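Local coordinates for protein alpha-L-arabinosidase (Xanthomonas axonopodis pv. citri, PDB 6D25) that probably hydrolyses alpha-L-arabinofuranosyl side chains of arabinoxylans, including internal di-substitutions, as a trimeric glycoside hydrolase of family GH51, at residues K311-A315 against K316-L320; Y222-F225 against V226-P229; Y481-Y484 against A485-Q488; A180-R183 against R184-R188. All coordinates share one frame; numbering follows the deposited sequence.

Overall arrangement
Following the chain from the N terminus, contact 4 (180-183 with 184-188) comes first and ends helix 178-185. Contact 2 (222-225 with 226-229) then takes the chain out of helix 212-224 toward strand 235-238, contact 1 (311-315 with 316-320) turns it from helix 285-312 into strand 319-325, and contact 3 (481-484 with 485-488) reverses a loop between strands 468-473 and 493-494. Each is a local turn closed within eight to ten residues, so all four run in series and none nests in or crosses another. Contacts 1 and 2 have centres about 21 Å apart, as have contacts 2 and 4; the centre of contact 3 lies about 43 to 46 Å from the other three centres.

Contact 1 of 4, residues K311-A315 against K316-L320; sequences KYDPA and KKVAL
Asp-313 spreads its carboxylate across the start of 316-320 and accepts two successive backbone N-H groups. OD2 takes Val-318 N at 2.8 Å, met on the syn side but 33° out of the carboxylate plane, while OD1 uses its syn lone pair for Lys-317 N at 3.0 Å. With CG anti to the backbone N (chi1 172°), the carboxylate lies alongside the returning chain. Its strongest polar partner is Arg-365, whose NH1 forms a salt bridge with OD2 and also binds Val-318 O; this shared cation probably keeps the buried acid ionised.

The main chain adds a type I beta turn, in which Lys-316 N reaches back to Asp-313 O at 3.0 Å, with Pro-314 and Ala-315 at its two corners. Lys-316 itself has positive phi and sends its chain outward, where NZ joins a water that also donates to Pro-314 O.

Carbon atoms close in round the carboxylate. A Val-318 methyl, CG2, lies 3.6 Å from Asp-313 OD2, and Lys-317 lays CB against the other oxygen, OD1, also at 3.6 Å. The same lysine bends at chi2 and again at chi4, bringing NZ to 3.8 Å from Ala-315 CB.

A beta turn braced by an aspartate here serves as a helix-to-strand connection of the (beta/alpha)8 barrel, leading from helix 285-312 into strand 319-325, the seventh strand of the parallel sheet.

Contact 2 of 4, residues Y222-F225 against V226-P229; sequences YQTF and VKSP
Thr-224 O and Gln-223 O, two carbonyls in the last turn of helix 212-224, are both met by the chain that follows. Lys-227 NZ donates to Thr-224 O at 2.9 Å, coming from above the carbonyl plane, 35° out of it. The side chain reaches back to the end of the helix and bends only at its tip (chi4 64°), which turns the ammonium inward to that oxygen. NZ has a stronger partner across the trimer interface, forming a salt bridge with Glu-104 of the second subunit.

Gln-223 O receives Val-226 N at 3.1 Å, again from well above the carbonyl plane, and Lys-236 NZ supplies a second donor. One step earlier Phe-225 N reaches Tyr-222 O at 3.2 Å, so the helix leaves through i-to-i+3 bonds. The polar side chains are served as well: Thr-224 OG1 and Gln-223 NE2 both bind Arg-220 O, OG1 also bonds Asn-209 ND2 of the second subunit, and Tyr-222 OH binds Ala-159 O and Arg-221 NH2 of the third subunit.

Thr-224 CG2 sits over the centre of the Phe-225 ring, 4.0 Å above its plane, and the Val-226 methyl CG2 lies 3.9 Å from the carbonyl oxygen Tyr-222 O.

Between helix 212-224 and strand 235-238, this exit leans on helix 161-172, where Pro-161 touches Tyr-222 and Phe-225 and Ile-164 touches Val-226; the second subunit packs against Thr-224 and Phe-225.

Contact 3 of 4, residues Y481-Y484 against A485-Q488; sequences YNTY and AQPQ
Thr-483 and Gln-486 pair through their backbones, and the threonine hydroxyl reinforces the pairing. Thr-483 N donates to Gln-486 O at 3.1 Å in a nearly straight bond (168°), although the donor stands well above the carbonyl plane. In the other direction Gln-486 N is shared: it meets Thr-483 OG1 at 2.9 Å and makes only a weak bond to Thr-483 O, at 3.1 Å. OG1 can do this because chi1 of 61° sets it between its own backbone N and carbonyl carbon, facing the returning chain. The Thr-483 and Gln-486 side chains lie side by side, with OG1 3.5 Å from Gln-486 CB.

The result is a tight beta-turn-like reversal with Tyr-484 and Ala-485 at its corners, the threonine hydroxyl adding a side-chain bond to Gln-486 N, in a loop of the C-terminal arabinofuranosidase family region. Next to it, Pro-487 CA makes a CA-H...O contact of 3.0 Å with Thr-483 O.

Further out, the Asn-482 amide carbon CG rests 3.4 Å from Pro-487 O. That amide is fixed from both ends: OD1 accepts Val-490 N and ND2 donates to Leu-391 O. Beyond the turn, the Tyr-484 ring packs on strands 382-385 and 388-391.

Contact 4 of 4, residues A180-R183 against R184-R188; sequences ANER and RANGR
Arg-183 and Arg-188 meet through a side-chain-to-backbone bond: Arg-183 NE donates to Arg-188 O at 3.1 Å, with that oxygen lying in the guanidinium plane. A chi1 of 180° extends the chain away from the backbone N, and a bend at chi3 turns NE to that oxygen. Its other nitrogens are engaged too, NH1 by Tyr-170 O and Ala-173 O, NH2 by Asp-189 O.

Among backbone bonds, Arg-184 N to Ala-180 O and Ala-185 N to Asn-181 O, the latter at 2.8 Å, continue the helix. It then closes in a Schellman motif: Arg-188 N reaches Arg-183 O at 3.1 Å and Gly-187 N reaches Arg-184 O at 3.0 Å, with Gly-187 as the C-prime residue at positive phi.

Elsewhere, Arg-184 NH1 makes a weak bond of 2.9 Å to Asn-181 OD1, which lies at the guanidinium edge; NH1 also serves Thr-175 O. Glu-182 OE2 and Asn-186 ND2 share a water; ND2 also bonds Tyr-170 OH, while OE1 of Glu-182 holds Arg-108.

The like-charged Arg-183 NH2 lies over one face of the Arg-184 guanidinium, offset toward its rim, 3.4 Å from Arg-184 NH2, with the two planes 76° apart; the surrounding carbonyls probably offset the repulsion.

The end of helix 178-185 rests on helix 136-146, where His-137 touches Arg-183, Asn-186 and Arg-188, and Glu-144 forms a salt bridge with Arg-188, whose NE bonds Ala-190 O.

Contact 1 of 4, residues K311-A315 against K316-L320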
loop_
_atom_site.group_PDB
_atom_site.type_symbol
_atom_site.label_atom_id
_atom_site.label_comp_id
_atom_site.label_asym_id
_atom_site.label_seq_id
_atom_site.Cartn_x
_atom_site.Cartn_y
_atom_site.Cartn_z
ATOM N N LYS A 311 -1.630 18.886 -23.005
ATOM C CA LYS A 311 -1.125 17.796 -23.845
ATOM C C LYS A 311 -1.963 16.543 -23.623
ATOM O O LYS A 311 -2.149 15.817 -24.557
ATOM C CB LYS A 311 0.313 17.404 -23.488
ATOM C CG LYS A 311 1.339 18.494 -23.653
ATOM C CD LYS A 311 2.697 18.100 -23.079
ATOM C CE LYS A 311 3.057 16.628 -23.184
ATOM N NZ LYS A 311 4.474 16.436 -22.784
ATOM N N TYR A 312 -2.412 16.291 -22.401
ATOM C CA TYR A 312 -3.127 15.054 -22.082
ATOM C C TYR A 312 -4.637 15.288 -22.006
ATOM O O TYR A 312 -5.387 14.344 -22.173
ATOM C CB TYR A 312 -2.602 14.469 -20.764
ATOM C CG TYR A 312 -1.159 14.041 -20.900
ATOM C CD1 TYR A 312 -0.837 12.919 -21.645
ATOM C CD2 TYR A 312 -0.133 14.822 -20.395
ATOM C CE1 TYR A 312 0.478 12.546 -21.850
ATOM C CE2 TYR A 312 1.184 14.449 -20.584
ATOM C CZ TYR A 312 1.487 13.301 -21.294
ATOM O OH TYR A 312 2.793 12.940 -21.489
ATOM N N ASP A 313 -5.039 16.534 -21.778
ATOM C CA ASP A 313 -6.432 16.887 -21.538
ATOM C C ASP A 313 -6.740 18.198 -22.291
ATOM O O ASP A 313 -6.989 19.230 -21.677
ATOM C CB ASP A 313 -6.679 17.012 -20.045
ATOM C CG ASP A 313 -8.048 17.556 -19.676
ATOM O OD1 ASP A 313 -9.019 17.164 -20.339
ATOM O OD2 ASP A 313 -8.104 18.374 -18.751
ATOM N N PRO A 314 -6.650 18.161 -23.636
ATOM C CA PRO A 314 -6.835 19.360 -24.448
ATOM C C PRO A 314 -8.236 19.991 -24.279
ATOM O O PRO A 314 -8.374 21.179 -24.442
ATOM C CB PRO A 314 -6.611 18.935 -25.902
ATOM C CG PRO A 314 -6.823 17.455 -25.880
ATOM C CD PRO A 314 -6.387 17.006 -24.509
ATOM N N ALA A 315 -9.242 19.210 -23.898
ATOM C CA ALA A 315 -10.595 19.777 -23.704
ATOM C C ALA A 315 -10.713 20.465 -22.338
ATOM O O ALA A 315 -11.767 21.027 -22.061
ATOM C CB ALA A 315 -11.614 18.683 -23.837
ATOM N N LYS A 316 -9.703 20.369 -21.453
ATOM C CA LYS A 316 -9.729 21.014 -20.156
ATOM C C LYS A 316 -10.834 20.446 -19.258
ATOM O O LYS A 316 -11.428 21.173 -18.433
ATOM C CB LYS A 316 -9.851 22.535 -20.263
ATOM C CG LYS A 316 -8.887 23.195 -21.234
ATOM C CD LYS A 316 -8.897 24.719 -21.089
ATOM C CE LYS A 316 -8.149 25.395 -22.214
ATOM N NZ LYS A 316 -8.975 25.338 -23.443
ATOM N N LYS A 317 -11.058 19.149 -19.325
ATOM C CA LYS A 317 -11.993 18.539 -18.414
ATOM C C LYS A 317 -11.458 18.551 -16.980
ATOM O O LYS A 317 -12.245 18.642 -16.032
ATOM C CB LYS A 317 -12.316 17.097 -18.833
ATOM C CG LYS A 317 -12.845 16.959 -20.243
ATOM C CD LYS A 317 -14.112 16.112 -20.424
ATOM C CE LYS A 317 -14.719 16.377 -21.788
ATOM N NZ LYS A 317 -13.879 15.773 -22.860
ATOM N N VAL A 318 -10.153 18.427 -16.810
ATOM C CA VAL A 318 -9.558 18.409 -15.473
ATOM C C VAL A 318 -9.249 19.848 -15.053
ATOM O O VAL A 318 -8.447 20.544 -15.709
ATOM C CB VAL A 318 -8.275 17.564 -15.442
ATOM C CG1 VAL A 318 -7.635 17.552 -14.069
ATOM C CG2 VAL A 318 -8.520 16.138 -15.957
ATOM N N ALA A 319 -9.848 20.285 -13.955
ATOM C CA ALA A 319 -9.532 21.598 -13.385
ATOM C C ALA A 319 -8.119 21.591 -12.800
ATOM O O ALA A 319 -7.694 20.613 -12.163
ATOM C CB ALA A 319 -10.519 21.952 -12.297
ATOM N N LEU A 320 -7.430 22.719 -12.931
ATOM C CA LEU A 320 -6.276 22.975 -12.106
ATOM C C LEU A 320 -6.790 23.669 -10.842
ATOM O O LEU A 320 -7.554 24.642 -10.899
ATOM C CB LEU A 320 -5.269 23.837 -12.871
ATOM C CG LEU A 320 -3.944 24.140 -12.184
ATOM C CD1 LEU A 320 -3.213 22.869 -11.751
ATOM C CD2 LEU A 320 -3.090 24.915 -13.152
HETATM O O HOH W 1 -9.998 23.190 -25.342
#

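Contact 2 of 4, residues Y222-F225 against V226-P229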
loop_
_atom_site.group_PDB
_atom_site.type_symbol
_atom_site.label_atom_id
_atom_site.label_comp_id
_atom_site.label_asym_id
_atom_site.label_seq_id
_atom_site.Cartn_x
_atom_site.Cartn_y
_atom_site.Cartn_z
ATOM N N TYR A 222 -6.569 4.348 -4.957
ATOM C CA TYR A 222 -7.403 4.843 -3.876
ATOM C C TYR A 222 -8.667 5.545 -4.422
ATOM O O TYR A 222 -9.760 5.438 -3.807
ATOM C CB TYR A 222 -6.636 5.801 -2.967
ATOM C CG TYR A 222 -5.787 5.140 -1.914
ATOM C CD1 TYR A 222 -4.705 4.350 -2.257
ATOM C CD2 TYR A 222 -6.112 5.232 -0.562
ATOM C CE1 TYR A 222 -3.945 3.712 -1.297
ATOM C CE2 TYR A 222 -5.362 4.608 0.408
ATOM C CZ TYR A 222 -4.271 3.838 0.043
ATOM O OH TYR A 222 -3.499 3.194 0.997
ATOM N N GLN A 223 -8.558 6.221 -5.556
ATOM C CA GLN A 223 -9.721 6.934 -6.099
ATOM C C GLN A 223 -10.802 5.922 -6.511
ATOM O O GLN A 223 -11.982 6.256 -6.463
ATOM C CB GLN A 223 -9.376 7.883 -7.257
ATOM C CG GLN A 223 -8.961 7.198 -8.545
ATOM C CD GLN A 223 -10.109 6.656 -9.377
ATOM O OE1 GLN A 223 -11.179 7.261 -9.394
ATOM N NE2 GLN A 223 -9.883 5.535 -10.061
ATOM N N THR A 224 -10.391 4.707 -6.880
ATOM C CA THR A 224 -11.318 3.673 -7.338
ATOM C C THR A 224 -12.429 3.474 -6.282
ATOM O O THR A 224 -13.599 3.229 -6.649
ATOM C CB THR A 224 -10.582 2.358 -7.588
ATOM O OG1 THR A 224 -9.562 2.505 -8.572
ATOM C CG2 THR A 224 -11.525 1.250 -8.029
ATOM N N PHE A 225 -12.072 3.535 -5.007
ATOM C CA PHE A 225 -12.948 3.101 -3.967
ATOM C C PHE A 225 -13.725 4.273 -3.353
ATOM O O PHE A 225 -14.566 4.034 -2.478
ATOM C CB PHE A 225 -12.174 2.293 -2.925
ATOM C CG PHE A 225 -11.499 1.110 -3.554
ATOM C CD1 PHE A 225 -12.258 0.048 -4.024
ATOM C CD2 PHE A 225 -10.144 1.113 -3.798
ATOM C CE1 PHE A 225 -11.658 -1.015 -4.681
ATOM C CE2 PHE A 225 -9.542 0.048 -4.446
ATOM C CZ PHE A 225 -10.293 -1.011 -4.899
ATOM N N VAL A 226 -13.538 5.468 -3.853
ATOM C CA VAL A 226 -14.419 6.574 -3.508
ATOM C C VAL A 226 -15.495 6.683 -4.588
ATOM O O VAL A 226 -15.262 7.214 -5.659
ATOM C CB VAL A 226 -13.637 7.885 -3.363
ATOM C CG1 VAL A 226 -14.551 9.046 -3.027
ATOM C CG2 VAL A 226 -12.556 7.772 -2.319
ATOM N N LYS A 227 -16.654 6.201 -4.278
ATOM C CA LYS A 227 -17.725 6.067 -5.256
ATOM C C LYS A 227 -18.863 7.033 -4.908
ATOM O O LYS A 227 -19.149 7.296 -3.728
ATOM C CB LYS A 227 -18.190 4.608 -5.248
ATOM C CG LYS A 227 -17.199 3.652 -5.915
ATOM C CD LYS A 227 -17.751 2.282 -6.117
ATOM C CE LYS A 227 -16.897 1.401 -7.013
ATOM N NZ LYS A 227 -15.582 1.141 -6.392
ATOM N N SER A 228 -19.445 7.602 -5.940
ATOM C CA SER A 228 -20.607 8.473 -5.825
ATOM C C SER A 228 -21.865 7.620 -5.680
ATOM O O SER A 228 -22.075 6.684 -6.452
ATOM C CB SER A 228 -20.722 9.323 -7.035
ATOM O OG SER A 228 -19.648 10.234 -7.109
ATOM N N PRO A 229 -22.714 7.923 -4.715
ATOM C CA PRO A 229 -24.017 7.243 -4.801
ATOM C C PRO A 229 -24.830 7.826 -5.974
ATOM O O PRO A 229 -24.422 8.815 -6.605
ATOM C CB PRO A 229 -24.636 7.551 -3.440
ATOM C CG PRO A 229 -24.114 8.955 -3.150
ATOM C CD PRO A 229 -22.711 9.001 -3.724
#

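Contact 3 of 4, residues Y481-Y484 against A485-Q488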
loop_
_atom_site.group_PDB
_atom_site.type_symbol
_atom_site.label_atom_id
_atom_site.label_comp_id
_atom_site.label_asym_id
_atom_site.label_seq_id
_atom_site.Cartn_x
_atom_site.Cartn_y
_atom_site.Cartn_z
ATOM N N TYR A 481 -1.094 46.839 9.703
ATOM C CA TYR A 481 -1.923 45.670 9.870
ATOM C C TYR A 481 -2.998 45.980 10.923
ATOM O O TYR A 481 -2.940 46.979 11.584
ATOM C CB TYR A 481 -1.058 44.459 10.263
ATOM C CG TYR A 481 -0.127 44.679 11.435
ATOM C CD1 TYR A 481 -0.560 44.505 12.735
ATOM C CD2 TYR A 481 1.199 45.009 11.241
ATOM C CE1 TYR A 481 0.282 44.673 13.819
ATOM C CE2 TYR A 481 2.058 45.223 12.305
ATOM C CZ TYR A 481 1.604 45.007 13.593
ATOM O OH TYR A 481 2.401 45.175 14.666
ATOM N N ASN A 482 -3.988 45.116 11.013
ATOM C CA ASN A 482 -5.096 45.290 11.939
ATOM C C ASN A 482 -4.794 44.534 13.239
ATOM O O ASN A 482 -4.225 43.427 13.214
ATOM C CB ASN A 482 -6.391 44.803 11.295
ATOM C CG ASN A 482 -6.844 45.691 10.164
ATOM O OD1 ASN A 482 -6.522 46.888 10.167
ATOM N ND2 ASN A 482 -7.558 45.111 9.193
ATOM N N THR A 483 -5.196 45.122 14.348
ATOM C CA THR A 483 -5.111 44.501 15.678
ATOM C C THR A 483 -6.464 44.649 16.393
ATOM O O THR A 483 -7.316 45.419 15.978
ATOM C CB THR A 483 -4.027 45.171 16.530
ATOM O OG1 THR A 483 -4.406 46.537 16.686
ATOM C CG2 THR A 483 -2.647 45.093 15.915
ATOM N N TYR A 484 -6.629 43.962 17.510
ATOM C CA TYR A 484 -7.837 44.066 18.351
ATOM C C TYR A 484 -8.021 45.527 18.803
ATOM O O TYR A 484 -9.143 46.056 18.759
ATOM C CB TYR A 484 -7.778 43.060 19.506
ATOM C CG TYR A 484 -7.465 41.642 19.078
ATOM C CD1 TYR A 484 -8.350 40.956 18.258
ATOM C CD2 TYR A 484 -6.301 40.975 19.454
ATOM C CE1 TYR A 484 -8.095 39.668 17.807
ATOM C CE2 TYR A 484 -6.022 39.696 19.001
ATOM C CZ TYR A 484 -6.919 39.040 18.160
ATOM O OH TYR A 484 -6.717 37.780 17.694
ATOM N N ALA A 485 -6.926 46.204 19.140
ATOM C CA ALA A 485 -6.952 47.610 19.577
ATOM C C ALA A 485 -7.203 48.563 18.401
ATOM O O ALA A 485 -7.722 49.627 18.613
ATOM C CB ALA A 485 -5.646 47.980 20.282
ATOM N N GLN A 486 -6.737 48.229 17.195
ATOM C CA GLN A 486 -6.850 49.066 15.975
ATOM C C GLN A 486 -7.420 48.192 14.842
ATOM O O GLN A 486 -6.713 47.821 13.911
ATOM C CB GLN A 486 -5.506 49.623 15.502
ATOM C CG GLN A 486 -4.755 50.440 16.526
ATOM C CD GLN A 486 -5.408 51.756 16.817
ATOM O OE1 GLN A 486 -6.235 52.247 16.061
ATOM N NE2 GLN A 486 -5.044 52.319 17.956
ATOM N N PRO A 487 -8.694 47.854 14.930
ATOM C CA PRO A 487 -9.258 46.805 14.106
ATOM C C PRO A 487 -9.508 47.241 12.664
ATOM O O PRO A 487 -9.733 46.379 11.836
ATOM C CB PRO A 487 -10.595 46.463 14.789
ATOM C CG PRO A 487 -10.983 47.705 15.522
ATOM C CD PRO A 487 -9.652 48.290 15.964
ATOM N N GLN A 488 -9.524 48.544 12.402
ATOM C CA GLN A 488 -9.800 49.039 11.037
ATOM C C GLN A 488 -8.648 49.936 10.581
ATOM O O GLN A 488 -8.856 50.844 9.793
ATOM C CB GLN A 488 -11.142 49.774 10.948
ATOM C CG GLN A 488 -12.332 48.865 11.273
ATOM C CD GLN A 488 -13.618 49.311 10.623
ATOM O OE1 GLN A 488 -14.111 50.374 10.950
ATOM N NE2 GLN A 488 -14.142 48.548 9.676
#

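Contact 4 of 4, residues A180-R183 against R184-R188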
loop_
_atom_site.group_PDB
_atom_site.type_symbol
_atom_site.label_atom_id
_atom_site.label_comp_id
_atom_site.label_asym_id
_atom_site.label_seq_id
_atom_site.Cartn_x
_atom_site.Cartn_y
_atom_site.Cartn_z
ATOM N N ALA A 180 -24.467 4.401 7.117
ATOM C CA ALA A 180 -25.459 5.471 7.057
ATOM C C ALA A 180 -26.229 5.538 8.387
ATOM O O ALA A 180 -26.515 6.614 8.878
ATOM C CB ALA A 180 -26.415 5.259 5.903
ATOM N N ASN A 181 -26.575 4.395 8.957
ATOM C CA ASN A 181 -27.324 4.373 10.200
ATOM C C ASN A 181 -26.468 4.891 11.377
ATOM O O ASN A 181 -27.000 5.394 12.354
ATOM C CB ASN A 181 -27.852 2.993 10.503
ATOM C CG ASN A 181 -28.955 2.558 9.552
ATOM O OD1 ASN A 181 -29.545 3.373 8.858
ATOM N ND2 ASN A 181 -29.299 1.290 9.574
ATOM N N GLU A 182 -25.161 4.733 11.293
ATOM C CA GLU A 182 -24.259 5.253 12.276
ATOM C C GLU A 182 -24.243 6.795 12.215
ATOM O O GLU A 182 -24.290 7.463 13.263
ATOM C CB GLU A 182 -22.866 4.645 12.082
ATOM C CG GLU A 182 -21.925 4.991 13.203
ATOM C CD GLU A 182 -20.535 4.372 13.079
ATOM O OE1 GLU A 182 -20.326 3.510 12.192
ATOM O OE2 GLU A 182 -19.691 4.715 13.956
ATOM N N ARG A 183 -24.187 7.359 11.002
ATOM C CA ARG A 183 -24.375 8.791 10.834
ATOM C C ARG A 183 -25.707 9.251 11.476
ATOM O O ARG A 183 -25.748 10.274 12.199
ATOM C CB ARG A 183 -24.343 9.162 9.355
ATOM C CG ARG A 183 -24.535 10.645 9.093
ATOM C CD ARG A 183 -24.934 10.988 7.666
ATOM N NE ARG A 183 -26.218 10.413 7.276
ATOM C CZ ARG A 183 -26.442 9.626 6.202
ATOM N NH1 ARG A 183 -25.445 9.143 5.462
ATOM N NH2 ARG A 183 -27.711 9.330 5.882
ATOM N N ARG A 184 -26.783 8.525 11.206
ATOM C CA ARG A 184 -28.088 8.867 11.777
ATOM C C ARG A 184 -28.035 8.788 13.313
ATOM O O ARG A 184 -28.584 9.675 13.980
ATOM C CB ARG A 184 -29.203 7.985 11.212
ATOM C CG ARG A 184 -29.336 8.042 9.696
ATOM C CD ARG A 184 -30.617 7.376 9.189
ATOM N NE ARG A 184 -30.745 7.599 7.752
ATOM C CZ ARG A 184 -30.298 6.812 6.794
ATOM N NH1 ARG A 184 -29.789 5.636 7.101
ATOM N NH2 ARG A 184 -30.334 7.235 5.528
ATOM N N ALA A 185 -27.422 7.760 13.871
ATOM C CA ALA A 185 -27.300 7.576 15.326
ATOM C C ALA A 185 -26.557 8.786 15.935
ATOM O O ALA A 185 -26.858 9.199 17.073
ATOM C CB ALA A 185 -26.550 6.290 15.643
ATOM N N ASN A 186 -25.590 9.324 15.178
ATOM C CA ASN A 186 -24.757 10.419 15.630
ATOM C C ASN A 186 -25.440 11.773 15.351
ATOM O O ASN A 186 -24.838 12.817 15.568
ATOM C CB ASN A 186 -23.376 10.330 14.982
ATOM C CG ASN A 186 -22.521 9.248 15.607
ATOM O OD1 ASN A 186 -22.742 8.892 16.768
ATOM N ND2 ASN A 186 -21.602 8.667 14.858
ATOM N N GLY A 187 -26.688 11.773 14.880
ATOM C CA GLY A 187 -27.529 12.957 14.857
ATOM C C GLY A 187 -27.759 13.549 13.479
ATOM O O GLY A 187 -28.347 14.592 13.416
ATOM N N ARG A 188 -27.334 12.918 12.387
ATOM C CA ARG A 188 -27.561 13.458 11.046
ATOM C C ARG A 188 -28.344 12.437 10.202
ATOM O O ARG A 188 -27.808 11.443 9.690
ATOM C CB ARG A 188 -26.218 13.785 10.387
ATOM C CG ARG A 188 -26.348 14.252 8.956
ATOM C CD ARG A 188 -27.009 15.620 8.837
ATOM N NE ARG A 188 -27.247 15.901 7.412
ATOM C CZ ARG A 188 -27.419 17.107 6.881
ATOM N NH1 ARG A 188 -27.344 18.187 7.631
ATOM N NH2 ARG A 188 -27.590 17.220 5.580
HETATM O O HOH W 2 -20.072 6.329 15.795
#